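Local coordinates for 5,10-methylenetetrahydrofolate dehydrogenase (Bombyx mori, PDB 5ZF1), which probably oxidises 5,10-methylenetetrahydrofolate with NADP+ as the electron acceptor, a step of one-carbon metabolism, at residues 46-49 with 50-54; 72-75 with 76-79; 105-108 with 109-113; 145-148 with 149-153. All coordinates share one frame; numbering follows the deposited sequence.

Interaction 1: residues 46-49 with 50-54; sequences SHTY and VRNKV
V50, R51, N52 and K53 each donate their backbone N-H to the carbonyl four residues back, on S46, H47, T48 and Y49. The R51 N to H47 O bond, at 2.9 Å, is the shortest of the four, while V50 N meets S46 O at 3.2 Å.

Among the side chains, contact is mostly van der Waals. R51 holds its CG trans to the backbone N (chi1 175°), then bends at chi3, which lays the guanidinium back over T48: NH2 comes within 3.7 Å of T48 CA, on one face of the flat group. N52 and T48 point the same way, with N52 ND2 4.2 Å from T48 CG2; the same ND2 lies at the edge of the Y49 ring, near its plane. Cutting N52 back to an alanine removes the amide, and T48 CG2 and the edge of the Y49 ring would probably lose that neighbour. K53 runs extended from its CG, which passes 3.3 Å from Y49 O, and its NZ bonds to Q97 OE1.

V50 turns inward onto I39 and T66, seating helix 44-60 on the strands of a beta-alpha-beta unit. The Y-x-x-x-K spacing of Y49 and K53 is consistent with the folate-site motif of this dehydrogenase family.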
# COMPACT_ATOMS: atom_id res chain seq x y z
N SER B 46 -11.49 -9.87 -24.52
CA SER B 46 -12.07 -10.09 -23.20
C SER B 46 -12.80 -11.42 -23.12
O SER B 46 -12.93 -11.97 -22.02
CB SER B 46 -13.02 -8.95 -22.84
OG SER B 46 -12.47 -7.70 -23.24
N HIS B 47 -13.27 -11.95 -24.24
CA HIS B 47 -13.95 -13.24 -24.22
C HIS B 47 -12.94 -14.39 -24.20
O HIS B 47 -13.17 -15.40 -23.53
CB HIS B 47 -14.89 -13.36 -25.42
CG HIS B 47 -16.14 -12.54 -25.27
ND1 HIS B 47 -17.24 -12.99 -24.57
CD2 HIS B 47 -16.45 -11.31 -25.72
CE1 HIS B 47 -18.18 -12.06 -24.60
NE2 HIS B 47 -17.73 -11.03 -25.30
N THR B 48 -11.83 -14.24 -24.92
CA THR B 48 -10.74 -15.21 -24.81
C THR B 48 -10.26 -15.33 -23.37
O THR B 48 -10.04 -16.43 -22.87
CB THR B 48 -9.58 -14.80 -25.73
OG1 THR B 48 -10.04 -14.75 -27.08
CG2 THR B 48 -8.44 -15.80 -25.63
N TYR B 49 -10.12 -14.19 -22.69
CA TYR B 49 -9.62 -14.21 -21.32
C TYR B 49 -10.60 -14.91 -20.38
O TYR B 49 -10.18 -15.66 -19.50
CB TYR B 49 -9.35 -12.77 -20.85
CG TYR B 49 -8.15 -12.13 -21.52
CD1 TYR B 49 -7.27 -12.89 -22.28
CD2 TYR B 49 -7.91 -10.76 -21.41
CE1 TYR B 49 -6.17 -12.31 -22.91
CE2 TYR B 49 -6.82 -10.17 -22.03
CZ TYR B 49 -5.95 -10.95 -22.77
OH TYR B 49 -4.87 -10.38 -23.40
N VAL B 50 -11.90 -14.68 -20.57
CA VAL B 50 -12.88 -15.33 -19.70
C VAL B 50 -12.97 -16.82 -20.00
O VAL B 50 -13.12 -17.64 -19.08
CB VAL B 50 -14.24 -14.62 -19.82
CG1 VAL B 50 -15.39 -15.56 -19.46
CG2 VAL B 50 -14.26 -13.42 -18.91
N ARG B 51 -12.85 -17.21 -21.27
CA ARG B 51 -12.87 -18.64 -21.59
C ARG B 51 -11.69 -19.35 -20.94
O ARG B 51 -11.82 -20.48 -20.46
CB ARG B 51 -12.85 -18.84 -23.10
CG ARG B 51 -12.74 -20.30 -23.52
CD ARG B 51 -12.74 -20.48 -25.03
NE ARG B 51 -13.08 -19.25 -25.74
CZ ARG B 51 -12.22 -18.56 -26.48
NH1 ARG B 51 -10.97 -18.98 -26.62
NH2 ARG B 51 -12.61 -17.45 -27.09
N ASN B 52 -10.52 -18.70 -20.88
CA ASN B 52 -9.36 -19.30 -20.21
C ASN B 52 -9.62 -19.51 -18.73
O ASN B 52 -9.24 -20.54 -18.17
CB ASN B 52 -8.12 -18.42 -20.41
CG ASN B 52 -7.75 -18.26 -21.86
OD1 ASN B 52 -8.28 -18.93 -22.74
ND2 ASN B 52 -6.81 -17.36 -22.13
N LYS B 53 -10.26 -18.54 -18.07
CA LYS B 53 -10.60 -18.70 -16.66
C LYS B 53 -11.57 -19.85 -16.47
O LYS B 53 -11.43 -20.65 -15.53
CB LYS B 53 -11.16 -17.40 -16.09
CG LYS B 53 -10.21 -16.20 -16.22
CD LYS B 53 -10.89 -14.86 -15.90
CE LYS B 53 -9.99 -13.69 -16.27
NZ LYS B 53 -10.43 -12.39 -15.67
N VAL B 54 -12.55 -19.98 -17.37
CA VAL B 54 -13.53 -21.06 -17.28
C VAL B 54 -12.88 -22.41 -17.53
O VAL B 54 -13.18 -23.40 -16.85
CB VAL B 54 -14.70 -20.80 -18.26
CG1 VAL B 54 -15.64 -22.00 -18.29
CG2 VAL B 54 -15.45 -19.55 -17.88

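Interaction 2: residues 72-75 with 76-79; sequences DITE and EQLL
T74 N and Q77 OE1 meet at 2.7 Å in an almost straight bond, the N-H...O angle being 172°. The donor stands 21° off the plane of the Q77 amide. In return, Q77 N donates to T74 OG1 at 3.0 Å, because chi1 of T74 (77°) places the hydroxyl between its own backbone N and carbonyl carbon, facing the first turn. These reciprocal bonds make a capping box, with T74 as N-cap of helix 75-87, and Q77 reaches back to tie down the loop. E76, bent at chi2, curls its carboxylate back to within 3.4 Å of T74 OG1, where any bond is weak.

The helix proper starts with L78 N to T74 O and L79 N to E75 O, both donors lying nearly on the line of the C=O bond. Next to the box, I73 slides past Q77 in the opposite direction, its CG1 3.5 Å from Q77 CB, and its CD1 packs 4.1 Å from L78 CB. Further out, I73 rests on V40 and L78 on I38, both of strand 34-40. E75 turns its carboxylate out of the turn, where N105 and R108 hold it.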
# COMPACT_ATOMS: atom_id res chain seq x y z
N ASP B 72 -23.99 -1.43 -23.51
CA ASP B 72 -24.80 -0.28 -23.13
C ASP B 72 -25.40 -0.41 -21.74
O ASP B 72 -26.23 0.43 -21.36
CB ASP B 72 -25.91 -0.06 -24.15
CG ASP B 72 -27.05 -1.06 -24.00
OD1 ASP B 72 -27.96 -0.81 -23.19
OD2 ASP B 72 -27.02 -2.10 -24.70
N ILE B 73 -25.04 -1.45 -20.97
CA ILE B 73 -25.56 -1.59 -19.62
C ILE B 73 -25.20 -0.35 -18.81
O ILE B 73 -24.12 0.22 -18.96
CB ILE B 73 -25.03 -2.87 -18.96
CG1 ILE B 73 -25.60 -3.04 -17.56
CG2 ILE B 73 -23.51 -2.85 -18.89
CD1 ILE B 73 -25.19 -4.34 -16.87
N THR B 74 -26.13 0.09 -17.96
CA THR B 74 -25.83 1.24 -17.12
C THR B 74 -25.08 0.80 -15.87
O THR B 74 -25.16 -0.35 -15.43
CB THR B 74 -27.11 1.99 -16.72
OG1 THR B 74 -27.78 1.26 -15.68
CG2 THR B 74 -28.04 2.16 -17.91
N GLU B 75 -24.35 1.76 -15.29
CA GLU B 75 -23.66 1.51 -14.04
C GLU B 75 -24.62 1.02 -12.96
O GLU B 75 -24.29 0.10 -12.20
CB GLU B 75 -22.94 2.79 -13.60
CG GLU B 75 -22.08 2.65 -12.37
CD GLU B 75 -21.26 3.88 -12.10
OE1 GLU B 75 -20.51 4.31 -13.01
OE2 GLU B 75 -21.37 4.44 -10.99
N GLU B 76 -25.81 1.61 -12.89
CA GLU B 76 -26.80 1.16 -11.91
C GLU B 76 -27.21 -0.29 -12.16
O GLU B 76 -27.48 -1.02 -11.20
CB GLU B 76 -28.02 2.08 -11.93
CG GLU B 76 -27.75 3.53 -11.53
CD GLU B 76 -26.98 4.32 -12.58
OE1 GLU B 76 -26.74 3.79 -13.69
OE2 GLU B 76 -26.61 5.49 -12.30
N GLN B 77 -27.27 -0.71 -13.42
CA GLN B 77 -27.62 -2.10 -13.71
C GLN B 77 -26.48 -3.04 -13.35
O GLN B 77 -26.73 -4.14 -12.84
CB GLN B 77 -27.99 -2.26 -15.18
CG GLN B 77 -29.30 -1.62 -15.60
CD GLN B 77 -29.44 -1.57 -17.10
OE1 GLN B 77 -28.46 -1.35 -17.82
NE2 GLN B 77 -30.65 -1.78 -17.59
N LEU B 78 -25.24 -2.65 -13.63
CA LEU B 78 -24.11 -3.51 -13.28
C LEU B 78 -23.99 -3.67 -11.78
O LEU B 78 -23.83 -4.79 -11.27
CB LEU B 78 -22.82 -2.94 -13.87
CG LEU B 78 -21.56 -3.77 -13.63
CD1 LEU B 78 -21.78 -5.24 -13.99
CD2 LEU B 78 -20.38 -3.20 -14.40
N LEU B 79 -24.08 -2.57 -11.03
CA LEU B 79 -24.00 -2.66 -9.58
C LEU B 79 -25.16 -3.45 -9.00
O LEU B 79 -25.01 -4.13 -7.98
CB LEU B 79 -23.95 -1.26 -8.96
CG LEU B 79 -22.78 -0.36 -9.38
CD1 LEU B 79 -22.86 0.97 -8.65
CD2 LEU B 79 -21.44 -1.02 -9.14

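Interaction 3: residues 105-108 with 109-113; sequences NERR and VCDAI
The R107 guanidinium has C110 CB over one face, 3.6 Å from NH2, and the D111 carboxylate at its edge. The grip is side-on: NH2 donates to D111 OD1 at 2.9 Å and NE to D111 OD2 at 3.2 Å. Both oxygens lie near the guanidinium plane, yet the nitrogens approach from above the carboxylate plane, since the two planes are turned 35° apart. Bends at chi2 and chi3 fold the arginine chain back along its own helix, bringing the head level with D111 one turn on.

R107 NH2 also donates to F122 O, and D111 OD1 accepts from I124 N, so both charged groups are tied to the chain beyond the helix; L134 of the second subunit packs on R107.

Along the backbone, V109 N bonds to N105 O, C110 N to E106 O at 2.9 Å, and D111 N to R107 O. At the N-terminus of the helix, N105, the N-cap, accepts from R108 N through OD1 at 2.7 Å, the donor standing well above the amide plane. Buried V109 packs on V96 of strand 93-96. The whole is a short helix, N-capped by asparagine and laced by an i to i+4 arginine-aspartate salt bridge.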
# COMPACT_ATOMS: atom_id res chain seq x y z
N ASN B 105 -17.89 3.86 -13.80
CA ASN B 105 -16.74 4.12 -12.95
C ASN B 105 -16.18 2.79 -12.45
O ASN B 105 -16.84 2.08 -11.69
CB ASN B 105 -17.13 5.01 -11.77
CG ASN B 105 -16.09 4.98 -10.66
OD1 ASN B 105 -16.42 4.87 -9.49
ND2 ASN B 105 -14.82 5.09 -11.04
N GLU B 106 -14.95 2.47 -12.87
CA GLU B 106 -14.33 1.21 -12.48
C GLU B 106 -14.14 1.12 -10.97
O GLU B 106 -14.25 0.03 -10.38
CB GLU B 106 -12.99 1.04 -13.19
CG GLU B 106 -12.46 -0.39 -13.18
CD GLU B 106 -11.09 -0.49 -13.82
OE1 GLU B 106 -10.08 -0.40 -13.10
OE2 GLU B 106 -11.03 -0.67 -15.06
N ARG B 107 -13.83 2.24 -10.33
CA ARG B 107 -13.64 2.27 -8.89
C ARG B 107 -14.90 1.84 -8.15
O ARG B 107 -14.83 1.04 -7.20
CB ARG B 107 -13.21 3.67 -8.45
CG ARG B 107 -12.68 3.77 -7.04
CD ARG B 107 -11.36 3.04 -6.91
NE ARG B 107 -11.55 1.80 -6.17
CZ ARG B 107 -10.69 0.80 -6.17
NH1 ARG B 107 -9.56 0.89 -6.85
NH2 ARG B 107 -10.97 -0.30 -5.48
N ARG B 108 -16.06 2.34 -8.57
CA ARG B 108 -17.31 1.96 -7.92
C ARG B 108 -17.59 0.47 -8.11
O ARG B 108 -18.09 -0.20 -7.20
CB ARG B 108 -18.47 2.79 -8.47
CG ARG B 108 -18.89 3.93 -7.56
CD ARG B 108 -19.92 4.83 -8.23
NE ARG B 108 -19.75 6.23 -7.84
CZ ARG B 108 -20.13 7.27 -8.57
NH1 ARG B 108 -20.72 7.08 -9.74
NH2 ARG B 108 -19.93 8.50 -8.12
N VAL B 109 -17.25 -0.05 -9.29
CA VAL B 109 -17.46 -1.47 -9.57
C VAL B 109 -16.61 -2.32 -8.65
O VAL B 109 -17.10 -3.26 -8.01
CB VAL B 109 -17.15 -1.76 -11.05
CG1 VAL B 109 -17.27 -3.25 -11.33
CG2 VAL B 109 -18.07 -0.95 -11.95
N CYS B 110 -15.32 -2.01 -8.57
CA CYS B 110 -14.41 -2.79 -7.72
C CYS B 110 -14.91 -2.83 -6.28
O CYS B 110 -14.88 -3.88 -5.63
CB CYS B 110 -13.00 -2.21 -7.78
SG CYS B 110 -12.09 -2.48 -9.33
N ASP B 111 -15.42 -1.70 -5.78
CA ASP B 111 -15.81 -1.59 -4.38
C ASP B 111 -17.24 -2.06 -4.12
O ASP B 111 -17.63 -2.18 -2.96
CB ASP B 111 -15.63 -0.14 -3.90
CG ASP B 111 -14.17 0.29 -3.91
OD1 ASP B 111 -13.29 -0.60 -3.84
OD2 ASP B 111 -13.88 1.51 -3.98
N ALA B 112 -18.00 -2.38 -5.18
CA ALA B 112 -19.33 -2.96 -5.02
C ALA B 112 -19.29 -4.45 -4.77
O ALA B 112 -20.24 -5.00 -4.20
CB ALA B 112 -20.18 -2.68 -6.26
N ILE B 113 -18.21 -5.13 -5.18
CA ILE B 113 -18.10 -6.56 -4.94
C ILE B 113 -17.81 -6.81 -3.47
O ILE B 113 -16.91 -6.18 -2.89
CB ILE B 113 -17.00 -7.16 -5.84
CG1 ILE B 113 -17.29 -6.85 -7.31
CG2 ILE B 113 -16.88 -8.67 -5.60
CD1 ILE B 113 -16.21 -7.33 -8.27

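Interaction 4: residues 145-148 with 149-153; sequences VVEM and LKRFN
A Schellman motif closes helix 140-151, and the salt bridge of E147 with R151 lies across its last full turn. N153, with positive phi, is the C-prime residue: its N bonds to K150 O at 3.2 Å, and I154 N reaches L149 O.

E147 turns its carboxylate toward the C-terminal end by a bend at chi2 (62°), and OE2 accepts a hydrogen bond from R151 NE at 2.8 Å through its anti lone pair. OE2 lies at the guanidinium edge, almost in plane, while the carboxylate itself is rotated 72° against it. The R151 backbone N donates to E147 O, also at 2.8 Å, so the same two residues are joined twice. R151 NH2 continues to E17 of helix 7-26, and replacing R151 by a leucine would probably leave the carboxylates of E147 and E17 without this positive mate.

Apolar contacts are looser: V146 CG1 runs alongside K150 CD at 4.0 Å, and V145 CG1 is 4.4 Å from L149 CD1. L149 and M148 rest on I238 of strand 236-239, which places the helix against the parallel sheet of the NAD(P)-binding domain. M148 O receives F152 N at 3.1 Å, and the F152 ring also turns its edge to that oxygen, CD2 standing 3.0 Å away.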
# COMPACT_ATOMS: atom_id res chain seq x y z
N VAL B 145 3.45 -13.44 -9.96
CA VAL B 145 4.86 -13.08 -9.91
C VAL B 145 5.52 -13.61 -8.65
O VAL B 145 6.59 -14.23 -8.70
CB VAL B 145 5.02 -11.56 -10.02
CG1 VAL B 145 6.47 -11.16 -9.71
CG2 VAL B 145 4.64 -11.14 -11.39
N VAL B 146 4.89 -13.37 -7.50
CA VAL B 146 5.45 -13.82 -6.23
C VAL B 146 5.59 -15.34 -6.23
O VAL B 146 6.58 -15.89 -5.75
CB VAL B 146 4.58 -13.32 -5.06
CG1 VAL B 146 4.81 -14.16 -3.80
CG2 VAL B 146 4.86 -11.87 -4.79
N GLU B 147 4.61 -16.04 -6.81
CA GLU B 147 4.66 -17.50 -6.85
C GLU B 147 5.76 -18.00 -7.78
O GLU B 147 6.39 -19.03 -7.50
CB GLU B 147 3.29 -18.05 -7.28
CG GLU B 147 3.07 -19.54 -6.98
CD GLU B 147 3.12 -19.89 -5.49
OE1 GLU B 147 2.77 -19.05 -4.63
OE2 GLU B 147 3.50 -21.04 -5.18
N MET B 148 6.02 -17.30 -8.89
CA MET B 148 7.12 -17.69 -9.76
C MET B 148 8.45 -17.58 -9.02
O MET B 148 9.31 -18.46 -9.15
CB MET B 148 7.11 -16.83 -11.03
CG MET B 148 5.85 -17.01 -11.88
SD MET B 148 5.75 -16.03 -13.39
CE MET B 148 7.45 -16.00 -13.95
N LEU B 149 8.62 -16.53 -8.21
CA LEU B 149 9.85 -16.37 -7.45
C LEU B 149 10.01 -17.48 -6.42
O LEU B 149 11.10 -18.04 -6.26
CB LEU B 149 9.88 -15.01 -6.77
CG LEU B 149 9.99 -13.82 -7.72
CD1 LEU B 149 9.61 -12.54 -7.00
CD2 LEU B 149 11.39 -13.74 -8.31
N LYS B 150 8.93 -17.79 -5.69
CA LYS B 150 9.02 -18.82 -4.66
C LYS B 150 9.22 -20.19 -5.26
O LYS B 150 10.02 -20.98 -4.75
CB LYS B 150 7.75 -18.80 -3.79
CG LYS B 150 7.54 -17.49 -3.07
CD LYS B 150 6.31 -17.51 -2.18
CE LYS B 150 6.64 -17.97 -0.77
NZ LYS B 150 7.11 -19.39 -0.71
N ARG B 151 8.53 -20.50 -6.35
CA ARG B 151 8.61 -21.86 -6.89
C ARG B 151 9.95 -22.12 -7.57
O ARG B 151 10.39 -23.27 -7.63
CB ARG B 151 7.46 -22.12 -7.85
CG ARG B 151 6.12 -22.12 -7.16
CD ARG B 151 5.75 -23.49 -6.68
NE ARG B 151 4.43 -23.48 -6.06
CZ ARG B 151 3.59 -24.52 -6.06
NH1 ARG B 151 3.94 -25.64 -6.67
NH2 ARG B 151 2.41 -24.42 -5.47
N PHE B 152 10.61 -21.08 -8.09
CA PHE B 152 11.90 -21.27 -8.71
C PHE B 152 13.06 -20.99 -7.76
O PHE B 152 14.21 -20.91 -8.21
CB PHE B 152 11.99 -20.41 -9.98
CG PHE B 152 11.13 -20.93 -11.11
CD1 PHE B 152 11.53 -22.03 -11.85
CD2 PHE B 152 9.92 -20.33 -11.40
CE1 PHE B 152 10.73 -22.51 -12.88
CE2 PHE B 152 9.12 -20.81 -12.43
CZ PHE B 152 9.53 -21.90 -13.17
N ASN B 153 12.76 -20.84 -6.47
CA ASN B 153 13.79 -20.72 -5.44
C ASN B 153 14.65 -19.48 -5.66
O ASN B 153 15.87 -19.52 -5.51
CB ASN B 153 14.67 -21.97 -5.37
CG ASN B 153 14.45 -22.77 -4.10
OD1 ASN B 153 13.45 -22.59 -3.41
ND2 ASN B 153 15.39 -23.67 -3.79

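In the fold
Interactions 2 and 3 are direct neighbours, their centres 11 Å apart. The E75 carboxylate bridges the two helix starts: OE1 lies 2.8 Å from N105 N, a probable hydrogen bond, and OE2 forms a salt bridge with R108 NH1 at 3.0 Å. Behind it, L79 CD2 packs 3.5 Å from A112 CB, so helices 75-87 and 106-112 lie together. Interaction 1, with the tyrosine and lysine that probably line the folate site, sits about 21 Å from each, centre to centre, within the same catalytic domain. Interaction 4 belongs to the NAD(P)-binding domain, with its centre 24 Å from that of interaction 1 and 39 Å from that of interaction 2.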